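Local coordinates for protein alanyl-tRNA synthetase (PDB 3G98) that attaches alanine to its cognate tRNA and, through its C-terminal C-Ala domain, brings aminoacylation and editing together on one tRNA, at residues E4-F9 / L104-L109; D8-Y13 / T35-V40; E20-R25 / L87-G92; A43-D48 / A94-P99; F52-S57 / E68-V73. All coordinates share one frame; numbering follows the deposited sequence.

Contact 1 of 5, residues E4-F9 / L104-L109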
# COMPACT_ATOMS: atom_id res chain seq x y z
N GLU A 4 -1.50 -6.01 -11.26
CA GLU A 4 -2.30 -7.22 -11.25
C GLU A 4 -3.75 -6.93 -10.89
O GLU A 4 -4.02 -6.27 -9.89
CB GLU A 4 -1.72 -8.21 -10.24
CG GLU A 4 -2.56 -9.47 -10.07
CD GLU A 4 -1.95 -10.47 -9.10
OE1 GLU A 4 -0.75 -10.32 -8.76
OE2 GLU A 4 -2.66 -11.40 -8.70
N ASN A 5 -4.69 -7.42 -11.69
CA ASN A 5 -6.09 -7.31 -11.31
C ASN A 5 -6.43 -8.32 -10.22
O ASN A 5 -6.06 -9.49 -10.31
CB ASN A 5 -7.00 -7.48 -12.53
CG ASN A 5 -6.87 -6.32 -13.50
OD1 ASN A 5 -6.66 -5.18 -13.09
ND2 ASN A 5 -6.98 -6.61 -14.79
N VAL A 6 -7.12 -7.84 -9.19
CA VAL A 6 -7.56 -8.69 -8.09
C VAL A 6 -9.01 -8.37 -7.78
O VAL A 6 -9.33 -7.26 -7.32
CB VAL A 6 -6.72 -8.50 -6.81
CG1 VAL A 6 -7.18 -9.47 -5.73
CG2 VAL A 6 -5.24 -8.68 -7.10
N GLY A 7 -9.89 -9.33 -8.01
CA GLY A 7 -11.32 -9.08 -7.89
C GLY A 7 -11.68 -7.96 -8.85
O GLY A 7 -11.30 -8.00 -10.01
N ASP A 8 -12.40 -6.96 -8.35
CA ASP A 8 -12.85 -5.86 -9.18
C ASP A 8 -11.87 -4.69 -9.13
O ASP A 8 -12.24 -3.57 -9.48
CB ASP A 8 -14.24 -5.41 -8.74
CG ASP A 8 -15.00 -4.69 -9.84
OD1 ASP A 8 -15.07 -5.23 -10.97
OD2 ASP A 8 -15.54 -3.60 -9.57
N PHE A 9 -10.64 -4.94 -8.69
CA PHE A 9 -9.65 -3.87 -8.53
C PHE A 9 -8.40 -4.11 -9.37
O PHE A 9 -8.14 -5.23 -9.80
CB PHE A 9 -9.26 -3.74 -7.05
CG PHE A 9 -10.43 -3.80 -6.11
CD1 PHE A 9 -10.66 -4.93 -5.34
CD2 PHE A 9 -11.31 -2.74 -6.01
CE1 PHE A 9 -11.75 -4.99 -4.48
CE2 PHE A 9 -12.40 -2.79 -5.15
CZ PHE A 9 -12.62 -3.92 -4.38
N LEU A 104 -1.01 -10.96 1.57
CA LEU A 104 -2.12 -10.61 2.45
C LEU A 104 -3.07 -9.59 1.82
O LEU A 104 -4.28 -9.74 1.89
CB LEU A 104 -1.62 -10.08 3.81
CG LEU A 104 -2.70 -9.62 4.81
CD1 LEU A 104 -3.69 -10.74 5.10
CD2 LEU A 104 -2.09 -9.14 6.11
N LEU A 105 -2.52 -8.54 1.22
CA LEU A 105 -3.34 -7.52 0.58
C LEU A 105 -4.18 -8.11 -0.54
O LEU A 105 -5.36 -7.78 -0.69
CB LEU A 105 -2.48 -6.35 0.05
CG LEU A 105 -3.23 -5.23 -0.67
CD1 LEU A 105 -4.34 -4.65 0.20
CD2 LEU A 105 -2.26 -4.14 -1.13
N LYS A 106 -3.59 -8.99 -1.34
CA LYS A 106 -4.36 -9.62 -2.41
C LYS A 106 -5.50 -10.43 -1.83
O LYS A 106 -6.60 -10.45 -2.37
CB LYS A 106 -3.47 -10.50 -3.29
CG LYS A 106 -2.50 -9.71 -4.15
CD LYS A 106 -1.63 -10.65 -4.95
CE LYS A 106 -0.53 -9.90 -5.69
NZ LYS A 106 0.27 -10.84 -6.55
N GLU A 107 -5.23 -11.11 -0.72
CA GLU A 107 -6.27 -11.91 -0.06
C GLU A 107 -7.36 -11.00 0.49
O GLU A 107 -8.55 -11.33 0.46
CB GLU A 107 -5.66 -12.75 1.06
CG GLU A 107 -6.68 -13.62 1.78
CD GLU A 107 -7.31 -14.63 0.84
OE1 GLU A 107 -6.65 -15.65 0.55
OE2 GLU A 107 -8.46 -14.41 0.40
N ILE A 108 -6.94 -9.84 1.00
CA ILE A 108 -7.89 -8.86 1.50
C ILE A 108 -8.78 -8.35 0.36
O ILE A 108 -10.00 -8.31 0.48
CB ILE A 108 -7.20 -7.69 2.21
CG1 ILE A 108 -6.71 -8.13 3.59
CG2 ILE A 108 -8.15 -6.50 2.33
CD1 ILE A 108 -5.78 -7.12 4.27
N LEU A 109 -8.16 -7.98 -0.75
CA LEU A 109 -8.89 -7.46 -1.90
C LEU A 109 -9.85 -8.47 -2.52
O LEU A 109 -10.89 -8.09 -3.07
CB LEU A 109 -7.92 -6.96 -2.97
CG LEU A 109 -7.10 -5.73 -2.58
CD1 LEU A 109 -6.24 -5.30 -3.77
CD2 LEU A 109 -8.00 -4.59 -2.10
O HOH W 1 -1.35 -13.22 -7.62

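Contact 2 of 5, residues D8-Y13 / T35-V40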
# COMPACT_ATOMS: atom_id res chain seq x y z
N ASP A 8 -12.40 -6.96 -8.35
CA ASP A 8 -12.85 -5.86 -9.18
C ASP A 8 -11.87 -4.69 -9.13
O ASP A 8 -12.24 -3.57 -9.48
CB ASP A 8 -14.24 -5.41 -8.74
CG ASP A 8 -15.00 -4.69 -9.84
OD1 ASP A 8 -15.07 -5.23 -10.97
OD2 ASP A 8 -15.54 -3.60 -9.57
N PHE A 9 -10.64 -4.94 -8.69
CA PHE A 9 -9.65 -3.87 -8.53
C PHE A 9 -8.40 -4.11 -9.37
O PHE A 9 -8.14 -5.23 -9.80
CB PHE A 9 -9.26 -3.74 -7.05
CG PHE A 9 -10.43 -3.80 -6.11
CD1 PHE A 9 -10.66 -4.93 -5.34
CD2 PHE A 9 -11.31 -2.74 -6.01
CE1 PHE A 9 -11.75 -4.99 -4.48
CE2 PHE A 9 -12.40 -2.79 -5.15
CZ PHE A 9 -12.62 -3.92 -4.38
N THR A 10 -7.63 -3.04 -9.62
CA THR A 10 -6.31 -3.16 -10.22
C THR A 10 -5.25 -2.79 -9.18
O THR A 10 -5.18 -1.64 -8.71
CB THR A 10 -6.14 -2.26 -11.47
OG1 THR A 10 -7.07 -2.65 -12.49
CG2 THR A 10 -4.72 -2.37 -12.04
N LEU A 11 -4.43 -3.77 -8.81
CA LEU A 11 -3.40 -3.57 -7.79
C LEU A 11 -2.06 -3.20 -8.42
O LEU A 11 -1.56 -3.91 -9.29
CB LEU A 11 -3.25 -4.81 -6.91
CG LEU A 11 -2.15 -4.74 -5.85
CD1 LEU A 11 -2.43 -3.64 -4.84
CD2 LEU A 11 -1.99 -6.09 -5.14
N HIS A 12 -1.49 -2.08 -7.97
CA HIS A 12 -0.14 -1.67 -8.35
C HIS A 12 0.74 -1.75 -7.11
O HIS A 12 0.43 -1.15 -6.07
CB HIS A 12 -0.14 -0.23 -8.89
CG HIS A 12 -1.11 -0.01 -10.01
ND1 HIS A 12 -0.80 -0.28 -11.33
CD2 HIS A 12 -2.39 0.44 -10.01
CE1 HIS A 12 -1.84 -0.00 -12.09
NE2 HIS A 12 -2.82 0.44 -11.32
N TYR A 13 1.83 -2.49 -7.20
CA TYR A 13 2.65 -2.67 -6.01
C TYR A 13 4.12 -2.82 -6.30
O TYR A 13 4.53 -3.28 -7.38
CB TYR A 13 2.15 -3.85 -5.17
CG TYR A 13 2.38 -5.20 -5.81
CD1 TYR A 13 3.54 -5.92 -5.56
CD2 TYR A 13 1.44 -5.75 -6.69
CE1 TYR A 13 3.77 -7.15 -6.16
CE2 TYR A 13 1.65 -6.98 -7.29
CZ TYR A 13 2.82 -7.68 -7.02
OH TYR A 13 3.04 -8.90 -7.61
N THR A 35 -7.18 5.40 -12.66
CA THR A 35 -8.52 4.94 -12.96
C THR A 35 -9.46 5.19 -11.79
O THR A 35 -9.21 6.05 -10.95
CB THR A 35 -8.56 3.43 -13.32
OG1 THR A 35 -8.24 2.65 -12.16
CG2 THR A 35 -7.57 3.12 -14.44
N LYS A 36 -10.54 4.42 -11.74
CA LYS A 36 -11.51 4.52 -10.66
C LYS A 36 -11.53 3.24 -9.83
O LYS A 36 -12.36 3.09 -8.94
CB LYS A 36 -12.90 4.82 -11.21
CG LYS A 36 -13.03 6.20 -11.86
CD LYS A 36 -14.45 6.47 -12.31
CE LYS A 36 -14.90 5.46 -13.36
NZ LYS A 36 -16.31 5.69 -13.78
N LYS A 37 -10.60 2.33 -10.13
CA LYS A 37 -10.52 1.06 -9.42
C LYS A 37 -9.09 0.68 -9.01
O LYS A 37 -8.79 -0.49 -8.84
CB LYS A 37 -11.12 -0.06 -10.28
CG LYS A 37 -10.46 -0.21 -11.65
CD LYS A 37 -11.09 -1.34 -12.45
CE LYS A 37 -10.54 -2.70 -12.02
NZ LYS A 37 -11.23 -3.81 -12.74
N ASP A 38 -8.23 1.68 -8.84
CA ASP A 38 -6.83 1.43 -8.49
C ASP A 38 -6.59 1.27 -6.99
O ASP A 38 -7.15 2.02 -6.19
CB ASP A 38 -5.94 2.57 -9.00
CG ASP A 38 -5.95 2.70 -10.51
OD1 ASP A 38 -5.96 1.66 -11.21
OD2 ASP A 38 -5.95 3.85 -11.00
N VAL A 39 -5.77 0.30 -6.63
CA VAL A 39 -5.25 0.15 -5.28
C VAL A 39 -3.73 0.14 -5.42
O VAL A 39 -3.17 -0.63 -6.19
CB VAL A 39 -5.72 -1.18 -4.61
CG1 VAL A 39 -5.18 -1.28 -3.18
CG2 VAL A 39 -7.25 -1.30 -4.61
N VAL A 40 -3.06 1.02 -4.68
CA VAL A 40 -1.61 1.15 -4.80
C VAL A 40 -0.98 0.80 -3.47
O VAL A 40 -1.34 1.38 -2.44
CB VAL A 40 -1.22 2.59 -5.18
CG1 VAL A 40 0.30 2.73 -5.31
CG2 VAL A 40 -1.94 3.02 -6.45
O HOH W 2 -10.28 -6.11 -11.75

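Contact 3 of 5, residues E20-R25 / L87-G92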
# COMPACT_ATOMS: atom_id res chain seq x y z
N GLU A 20 12.28 8.57 -0.24
CA GLU A 20 11.80 9.30 0.94
C GLU A 20 10.30 9.09 1.14
O GLU A 20 9.55 8.99 0.17
CB GLU A 20 12.14 10.79 0.83
CG GLU A 20 13.63 11.08 0.75
CD GLU A 20 14.41 10.50 1.93
OE1 GLU A 20 13.82 10.39 3.03
OE2 GLU A 20 15.60 10.17 1.75
N PRO A 21 9.87 9.01 2.41
CA PRO A 21 8.47 8.75 2.75
C PRO A 21 7.52 9.73 2.07
O PRO A 21 6.48 9.32 1.57
CB PRO A 21 8.43 8.98 4.27
CG PRO A 21 9.82 8.77 4.72
CD PRO A 21 10.71 9.19 3.61
N GLU A 22 7.85 11.01 2.08
CA GLU A 22 6.95 12.01 1.49
C GLU A 22 6.87 11.86 -0.04
O GLU A 22 5.81 12.10 -0.64
CB GLU A 22 7.33 13.43 1.92
CG GLU A 22 6.86 13.78 3.35
CD GLU A 22 5.34 13.70 3.51
OE1 GLU A 22 4.62 14.24 2.65
OE2 GLU A 22 4.87 13.10 4.51
N GLU A 23 7.97 11.44 -0.64
CA GLU A 23 8.04 11.16 -2.07
C GLU A 23 7.23 9.91 -2.41
O GLU A 23 6.50 9.86 -3.41
CB GLU A 23 9.50 10.99 -2.50
CG GLU A 23 10.31 12.28 -2.49
CD GLU A 23 11.80 12.06 -2.78
OE1 GLU A 23 12.25 10.89 -2.83
OE2 GLU A 23 12.51 13.07 -2.94
N LEU A 24 7.37 8.89 -1.57
CA LEU A 24 6.61 7.67 -1.73
C LEU A 24 5.11 7.95 -1.69
O LEU A 24 4.35 7.45 -2.52
CB LEU A 24 7.00 6.69 -0.62
CG LEU A 24 6.54 5.25 -0.74
CD1 LEU A 24 7.31 4.56 -1.84
CD2 LEU A 24 6.75 4.55 0.61
N ARG A 25 4.70 8.76 -0.72
CA ARG A 25 3.30 9.15 -0.58
C ARG A 25 2.81 9.88 -1.83
O ARG A 25 1.70 9.63 -2.31
CB ARG A 25 3.13 10.06 0.63
CG ARG A 25 1.69 10.40 0.97
CD ARG A 25 1.61 11.56 1.95
NE ARG A 25 0.22 11.82 2.30
CZ ARG A 25 -0.42 11.20 3.28
NH1 ARG A 25 0.21 10.30 4.02
NH2 ARG A 25 -1.69 11.49 3.52
N LEU A 87 -6.12 7.24 1.37
CA LEU A 87 -4.66 7.33 1.43
C LEU A 87 -4.14 7.23 2.87
O LEU A 87 -4.45 8.06 3.74
CB LEU A 87 -4.16 8.62 0.77
CG LEU A 87 -2.66 8.77 0.51
CD1 LEU A 87 -2.17 7.75 -0.51
CD2 LEU A 87 -2.33 10.19 0.05
N ALA A 88 -3.31 6.22 3.11
CA ALA A 88 -2.77 5.97 4.45
C ALA A 88 -1.30 5.54 4.36
O ALA A 88 -0.85 5.09 3.31
CB ALA A 88 -3.60 4.91 5.16
N GLN A 89 -0.55 5.68 5.45
CA GLN A 89 0.89 5.47 5.42
C GLN A 89 1.39 4.98 6.78
O GLN A 89 0.76 5.24 7.81
CB GLN A 89 1.59 6.78 5.02
CG GLN A 89 3.12 6.77 5.02
CD GLN A 89 3.70 7.96 4.24
OE1 GLN A 89 3.08 9.02 4.16
NE2 GLN A 89 4.88 7.77 3.66
N GLY A 90 2.51 4.26 6.77
CA GLY A 90 3.08 3.76 8.02
C GLY A 90 4.55 3.41 7.90
O GLY A 90 5.14 3.45 6.81
N GLY A 91 5.15 3.06 9.04
CA GLY A 91 6.54 2.62 9.07
C GLY A 91 6.62 1.31 9.83
O GLY A 91 5.75 1.01 10.67
N GLY A 92 7.64 0.51 9.53
CA GLY A 92 7.79 -0.80 10.13
C GLY A 92 9.23 -1.25 10.18
O GLY A 92 10.12 -0.56 9.67
O HOH W 3 -4.10 10.62 4.46

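Contact 4 of 5, residues A43-D48 / A94-P99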
# COMPACT_ATOMS: atom_id res chain seq x y z
N ALA A 43 6.23 0.64 -1.19
CA ALA A 43 7.04 0.70 0.00
C ALA A 43 8.44 1.16 -0.37
O ALA A 43 8.85 1.09 -1.54
CB ALA A 43 7.09 -0.65 0.66
N SER A 44 9.17 1.65 0.64
CA SER A 44 10.56 2.05 0.45
C SER A 44 11.39 1.43 1.55
O SER A 44 11.10 1.63 2.74
CB SER A 44 10.70 3.56 0.51
OG SER A 44 12.07 3.94 0.46
N ARG A 45 12.40 0.67 1.15
CA ARG A 45 13.32 0.07 2.10
C ARG A 45 14.49 1.03 2.32
O ARG A 45 15.14 1.45 1.36
CB ARG A 45 13.86 -1.26 1.56
CG ARG A 45 14.66 -2.01 2.60
CD ARG A 45 15.40 -3.21 2.04
NE ARG A 45 16.17 -3.85 3.11
CZ ARG A 45 16.10 -5.14 3.43
NH1 ARG A 45 15.32 -5.96 2.74
NH2 ARG A 45 16.83 -5.61 4.43
N LYS A 46 14.73 1.37 3.58
CA LYS A 46 15.94 2.10 3.95
C LYS A 46 16.70 1.27 4.98
O LYS A 46 16.43 1.36 6.18
CB LYS A 46 15.60 3.49 4.50
CG LYS A 46 15.10 4.46 3.43
CD LYS A 46 14.42 5.68 4.03
CE LYS A 46 15.39 6.81 4.31
NZ LYS A 46 14.67 8.09 4.61
N GLY A 47 17.63 0.45 4.50
CA GLY A 47 18.36 -0.45 5.37
C GLY A 47 17.41 -1.45 6.00
O GLY A 47 16.75 -2.22 5.31
N ASP A 48 17.33 -1.44 7.33
CA ASP A 48 16.50 -2.41 8.04
C ASP A 48 15.13 -1.85 8.41
O ASP A 48 14.39 -2.45 9.19
CB ASP A 48 17.23 -2.94 9.27
CG ASP A 48 18.28 -3.98 8.92
OD1 ASP A 48 18.11 -4.69 7.90
OD2 ASP A 48 19.27 -4.09 9.67
N ALA A 94 10.30 -4.61 9.37
CA ALA A 94 10.55 -5.86 8.66
C ALA A 94 10.50 -5.73 7.14
O ALA A 94 9.54 -6.19 6.51
CB ALA A 94 9.58 -6.94 9.13
N PRO A 95 11.54 -5.14 6.53
CA PRO A 95 11.51 -4.90 5.08
C PRO A 95 11.40 -6.19 4.29
O PRO A 95 10.74 -6.23 3.24
CB PRO A 95 12.86 -4.24 4.80
CG PRO A 95 13.34 -3.74 6.11
CD PRO A 95 12.79 -4.67 7.14
N ASP A 96 12.02 -7.25 4.80
CA ASP A 96 12.04 -8.53 4.09
C ASP A 96 10.66 -9.18 4.00
O ASP A 96 10.49 -10.19 3.31
CB ASP A 96 13.01 -9.50 4.75
CG ASP A 96 14.45 -9.12 4.52
OD1 ASP A 96 14.72 -8.34 3.58
OD2 ASP A 96 15.31 -9.60 5.28
N LYS A 97 9.69 -8.60 4.69
CA LYS A 97 8.36 -9.18 4.73
C LYS A 97 7.37 -8.53 3.74
O LYS A 97 6.18 -8.78 3.80
CB LYS A 97 7.81 -9.15 6.16
CG LYS A 97 8.51 -10.16 7.08
CD LYS A 97 7.84 -10.24 8.45
CE LYS A 97 6.48 -10.94 8.39
NZ LYS A 97 5.67 -10.70 9.64
N PHE A 98 7.89 -7.73 2.81
CA PHE A 98 7.02 -7.10 1.81
C PHE A 98 6.23 -8.10 0.95
O PHE A 98 5.03 -7.93 0.75
CB PHE A 98 7.80 -6.12 0.93
CG PHE A 98 6.95 -5.42 -0.10
CD1 PHE A 98 6.96 -5.84 -1.43
CD2 PHE A 98 6.14 -4.35 0.26
CE1 PHE A 98 6.18 -5.19 -2.38
CE2 PHE A 98 5.36 -3.70 -0.69
CZ PHE A 98 5.38 -4.12 -2.01
N PRO A 99 6.90 -9.14 0.42
CA PRO A 99 6.15 -10.12 -0.38
C PRO A 99 4.97 -10.72 0.40
O PRO A 99 3.89 -10.93 -0.17
CB PRO A 99 7.21 -11.18 -0.70
CG PRO A 99 8.51 -10.46 -0.63
CD PRO A 99 8.34 -9.45 0.47

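Contact 5 of 5, residues F52-S57 / E68-V73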
# COMPACT_ATOMS: atom_id res chain seq x y z
N PHE A 52 5.76 2.50 4.14
CA PHE A 52 4.80 2.00 3.17
C PHE A 52 3.53 2.85 3.09
O PHE A 52 3.15 3.51 4.06
CB PHE A 52 4.46 0.53 3.46
CG PHE A 52 4.10 0.26 4.88
CD1 PHE A 52 5.09 0.01 5.84
CD2 PHE A 52 2.77 0.28 5.29
CE1 PHE A 52 4.76 -0.22 7.16
CE2 PHE A 52 2.43 0.05 6.61
CZ PHE A 52 3.43 -0.20 7.56
N VAL A 53 2.90 2.81 1.93
CA VAL A 53 1.72 3.63 1.66
C VAL A 53 0.67 2.79 0.94
O VAL A 53 1.00 1.96 0.09
CB VAL A 53 2.07 4.82 0.75
CG1 VAL A 53 0.80 5.57 0.32
CG2 VAL A 53 3.08 5.77 1.44
N ILE A 54 -0.58 3.03 1.28
CA ILE A 54 -1.71 2.48 0.54
C ILE A 54 -2.52 3.67 0.04
O ILE A 54 -2.94 4.52 0.83
CB ILE A 54 -2.62 1.60 1.42
CG1 ILE A 54 -1.85 0.39 1.96
CG2 ILE A 54 -3.84 1.12 0.62
CD1 ILE A 54 -1.83 -0.78 1.04
N GLY A 55 -2.71 3.74 -1.27
CA GLY A 55 -3.58 4.75 -1.87
C GLY A 55 -4.61 4.05 -2.72
O GLY A 55 -4.29 3.09 -3.42
N VAL A 56 -5.86 4.50 -2.66
CA VAL A 56 -6.91 3.90 -3.48
C VAL A 56 -7.63 4.98 -4.28
O VAL A 56 -7.64 6.15 -3.90
CB VAL A 56 -7.93 3.05 -2.64
CG1 VAL A 56 -7.21 1.99 -1.81
CG2 VAL A 56 -8.77 3.93 -1.76
N SER A 57 -8.20 4.60 -5.42
CA SER A 57 -9.04 5.52 -6.18
C SER A 57 -10.15 6.00 -5.26
O SER A 57 -10.77 5.20 -4.56
CB SER A 57 -9.64 4.81 -7.38
OG SER A 57 -8.64 4.44 -8.30
N GLU A 68 -8.08 0.84 7.28
CA GLU A 68 -8.08 -0.52 7.80
C GLU A 68 -6.90 -1.29 7.24
O GLU A 68 -6.13 -1.91 7.97
CB GLU A 68 -9.36 -1.25 7.39
CG GLU A 68 -10.65 -0.59 7.83
CD GLU A 68 -11.87 -1.40 7.44
OE1 GLU A 68 -11.75 -2.64 7.38
OE2 GLU A 68 -12.93 -0.79 7.20
N VAL A 69 -6.76 -1.23 5.92
CA VAL A 69 -5.79 -2.03 5.20
C VAL A 69 -4.34 -1.68 5.56
O VAL A 69 -3.48 -2.56 5.58
CB VAL A 69 -6.00 -1.87 3.68
CG1 VAL A 69 -5.00 -2.72 2.91
CG2 VAL A 69 -7.42 -2.28 3.32
N ILE A 70 -4.07 -0.42 5.85
CA ILE A 70 -2.71 -0.01 6.18
C ILE A 70 -2.27 -0.73 7.46
O ILE A 70 -1.13 -1.15 7.59
CB ILE A 70 -2.56 1.52 6.32
CG1 ILE A 70 -1.09 1.93 6.30
CG2 ILE A 70 -3.27 2.03 7.57
CD1 ILE A 70 -0.41 1.80 4.95
N ARG A 71 -3.19 -0.89 8.39
CA ARG A 71 -2.87 -1.55 9.65
C ARG A 71 -2.66 -3.05 9.49
O ARG A 71 -1.85 -3.65 10.21
CB ARG A 71 -3.97 -1.28 10.68
CG ARG A 71 -4.00 0.16 11.17
CD ARG A 71 -5.25 0.42 11.99
NE ARG A 71 -5.14 1.66 12.74
CZ ARG A 71 -5.49 2.85 12.27
NH1 ARG A 71 -5.36 3.94 13.03
NH2 ARG A 71 -5.98 2.96 11.04
N GLU A 72 -3.37 -3.65 8.55
CA GLU A 72 -3.22 -5.09 8.26
C GLU A 72 -1.87 -5.42 7.62
O GLU A 72 -1.17 -6.33 8.08
CB GLU A 72 -4.39 -5.60 7.41
CG GLU A 72 -5.73 -5.50 8.15
CD GLU A 72 -6.94 -5.84 7.30
OE1 GLU A 72 -7.31 -5.01 6.44
OE2 GLU A 72 -7.52 -6.93 7.50
N VAL A 73 -1.49 -4.70 6.56
CA VAL A 73 -0.16 -4.88 5.99
C VAL A 73 0.92 -4.39 6.96
O VAL A 73 2.02 -4.96 7.03
CB VAL A 73 -0.00 -4.22 4.59
CG1 VAL A 73 -1.05 -4.78 3.62
CG2 VAL A 73 -0.07 -2.70 4.66

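Contact 1 of 5, residues E4-F9 / L104-L109
Lys106 and Glu4 form the salt bridge of this contact, which joins the end strand 2-6 to the C-terminal helix 98-110. Lys106 NZ donates to Glu4 OE1 over 2.5 Å, a very short bond. The ammonium group comes from above the carboxylate plane, 27° out of it. Both side chains are extended beyond CG, and they cross at about a right angle, so the two charged ends meet at their tips. Water 1 closes the group: it donates to Glu4 OE2 over 2.5 Å and accepts from Lys106 NZ over 3.1 Å. Both carboxylate oxygens are therefore engaged. Next to the charges, Val6 points toward the helix. Val6 CG1 lies 3.5 Å from the backbone Lys106 O and 3.8 Å from Leu109 CB. Val6 CG2 packs on the aliphatic stem of Lys106, 4.2 Å from Lys106 CG. At the end of the type II' turn from Val6 to Phe9, the Phe9 ring presents its edge to Leu109 O, with Phe9 CE1 at 3.5 Å and the oxygen near the ring plane. An alanine in place of Lys106 would remove the ammonium group and the stem beside Val6, and would probably loosen the helix from this edge strand. The contact thus sets a charged pair with a water beside an apolar layer, and the nearby ammonium would probably stabilise the ionised form of Glu4.

Contact 2 of 5, residues D8-Y13 / T35-V40
A beta-alpha-beta unit brings strands 9-17 and 38-46 side by side, and this contact is the start of their parallel pairing. Thr10, Leu11 and His12 are in register with Asp38, Val39 and Val40. Three backbone bonds hold the ladder. Thr10 N donates to Lys37 O over 2.9 Å, and Val39 N donates to Thr10 O over 2.9 Å. His12 N reaches Val39 O over 2.8 Å, nearly along the C=O axis. On the face carrying Thr10 and His12, His12 NE2 gives a weak bond to Asp38 OD1 at 3.4 Å. The oxygen lies at the ring edge, near its plane, and the ring and carboxylate planes are 71° apart. Asp38 OD2 also accepts from Thr35 N over 2.6 Å, which ties the incoming loop to the strand. An alanine in place of Asp38 would remove both acceptors and would probably loosen this loop and the His12 ring. On the other face, Leu11 CD1 meets Val39 CG1 at 4.0 Å. At the loop end of the pairing, the Lys37 side chain, bent at chi3, sets its CE against Asp8 O, 3.2 Å away. Lys37 NZ donates to water 2 over 2.7 Å, and that water donates to Phe9 O. Val40 packs against Ala28 and Leu31 of helix 21-31, while Leu11 lies against Leu105 of helix 98-110 on the opposite face of the sheet.

Contact 3 of 5, residues E20-R25 / L87-G92
Arg25 leaves helix 21-31 with CG anti to the backbone N and runs extended to NE, toward strand 87-92. Arg25 CB, CG and CD each pass 3.7 Å from Gln89 OE1. Arg25 CG also comes within 4.1 Å of Leu87 CD2. Farther out, Leu87 covers one face of the guanidinium, with Leu87 CD2 3.8 Å from Arg25 NE. At the tip, Arg25 NH1 donates to Gln89 OE1 over 3.1 Å. This bond uses a lone pair in the carbonyl plane and lies in the guanidinium plane. NH2 gives a weak bond to water 3, which donates to Leu87 O. The other end of the Gln89 amide turns to the helix start, where Gln89 NE2 donates to Pro21 O over 3.1 Å. Pro21 O thus takes a second donor besides Arg25 N of the helix. Gln89 NE2 also bonds Asn51 OD1 on strand 49-56. The Gln89 amide therefore gives and accepts at once, and these bonds are likely to fix its flip while joining the first turn of the helix to the sheet.

Contact 4 of 5, residues A43-D48 / A94-P99
A salt-bridge network of Arg45, Asp48 and Asp96 joins the end of strand 38-46 and the turn after it to the short 3-10 segment ahead of helix 98-110, in the alpha and beta fold of this domain. Arg45 is its centre. CG is anti to the backbone N, and the side chain runs extended to NE, which carries the guanidinium past Pro95. Pro95 CB sits over one face of the Arg45 guanidinium, 3.5 Å above its plane and offset toward the rim. Pro95 CB also touches Arg45 CG at 3.6 Å, so the proline packs along the arginine from its stem to its head. At the guanidinium edge, Arg45 NH1 donates to Asp96 OD1 over 2.6 Å. The two planes are 52° apart, and the donor comes from above the carboxylate plane. Arg45 NE donates to Gly47 O over 2.8 Å within the turn. Arg45 NH2 has a long salt bridge to Asp48 OD1 at 3.8 Å. Two carboxylates and a carbonyl thus surround one cation, which is consistent with a stably charged arginine. Pro95 also packs on the turn itself, with Pro95 CD 3.4 Å from Asp48 O. Two residues back along the strand the contact is apolar and buried. There Phe98, whose ring also meets that of Phe41, reaches over from the first turn of the helix, and Ala43 CB lies 3.8 Å from Phe98 CE2.

Contact 5 of 5, residues F52-S57 / E68-V73
Ile70 CD1 is the tight centre of this contact. Ile70 CD1 fits between two side chains of strand 49-56, 3.5 Å from Phe52 CD2 and 3.6 Å from Ile54 CG1. Ile70 CG1 is anti to the backbone N, which brings the end of the side chain nearer the strand. Its terminal methyl meets the Phe52 ring at the edge, near the ring plane. Phe52 holds CG in the crowded position between the backbone N and the carbonyl carbon, chi1 50°. Ile54 and Ile70 slide past each other in opposite directions. The flanks are looser. Val69 CG1 stands 4.2 Å from Ile54 CD1, and their side chains cross at about a right angle. Val73 CG2 is 4.2 Å from Phe52 CD2. No hydrogen bond crosses, so shape and apolar burial carry the whole contact. The solvent side belongs to the helix: Glu68 and Arg71 are exposed and take no part. Phe41 of strand 38-46 and Leu105 of helix 98-110 extend the same buried cluster. The strand and helix segments run at 149°, roughly antiparallel, with their axes 8.6 Å apart. A helix laid on a beta-sheet through branched aliphatic residues is typical of the layered core of an alpha and beta fold.

All five contacts reach one mixed sheet. Contacts 1 and 2 share Asp8 and Phe9, and their centres lie about 8 Å apart; Asn5 OD1 and Thr10 OG1 join them at 2.6 Å. The centre of contact 5 lies about 4 Å from the chain centre. It touches contact 1 through Leu105 CD1 and Val69 CG1 at 3.4 Å, and contact 2 through Val40 N and Gly55 O at 2.7 Å. Contact 3 meets contact 5 through Gly90 N and Phe52 O at 2.9 Å. A salt bridge from Glu20 to Lys46 ties it to contact 4. Contacts 1 and 3 have centres about 21 Å apart, on opposite sides of the chain centre.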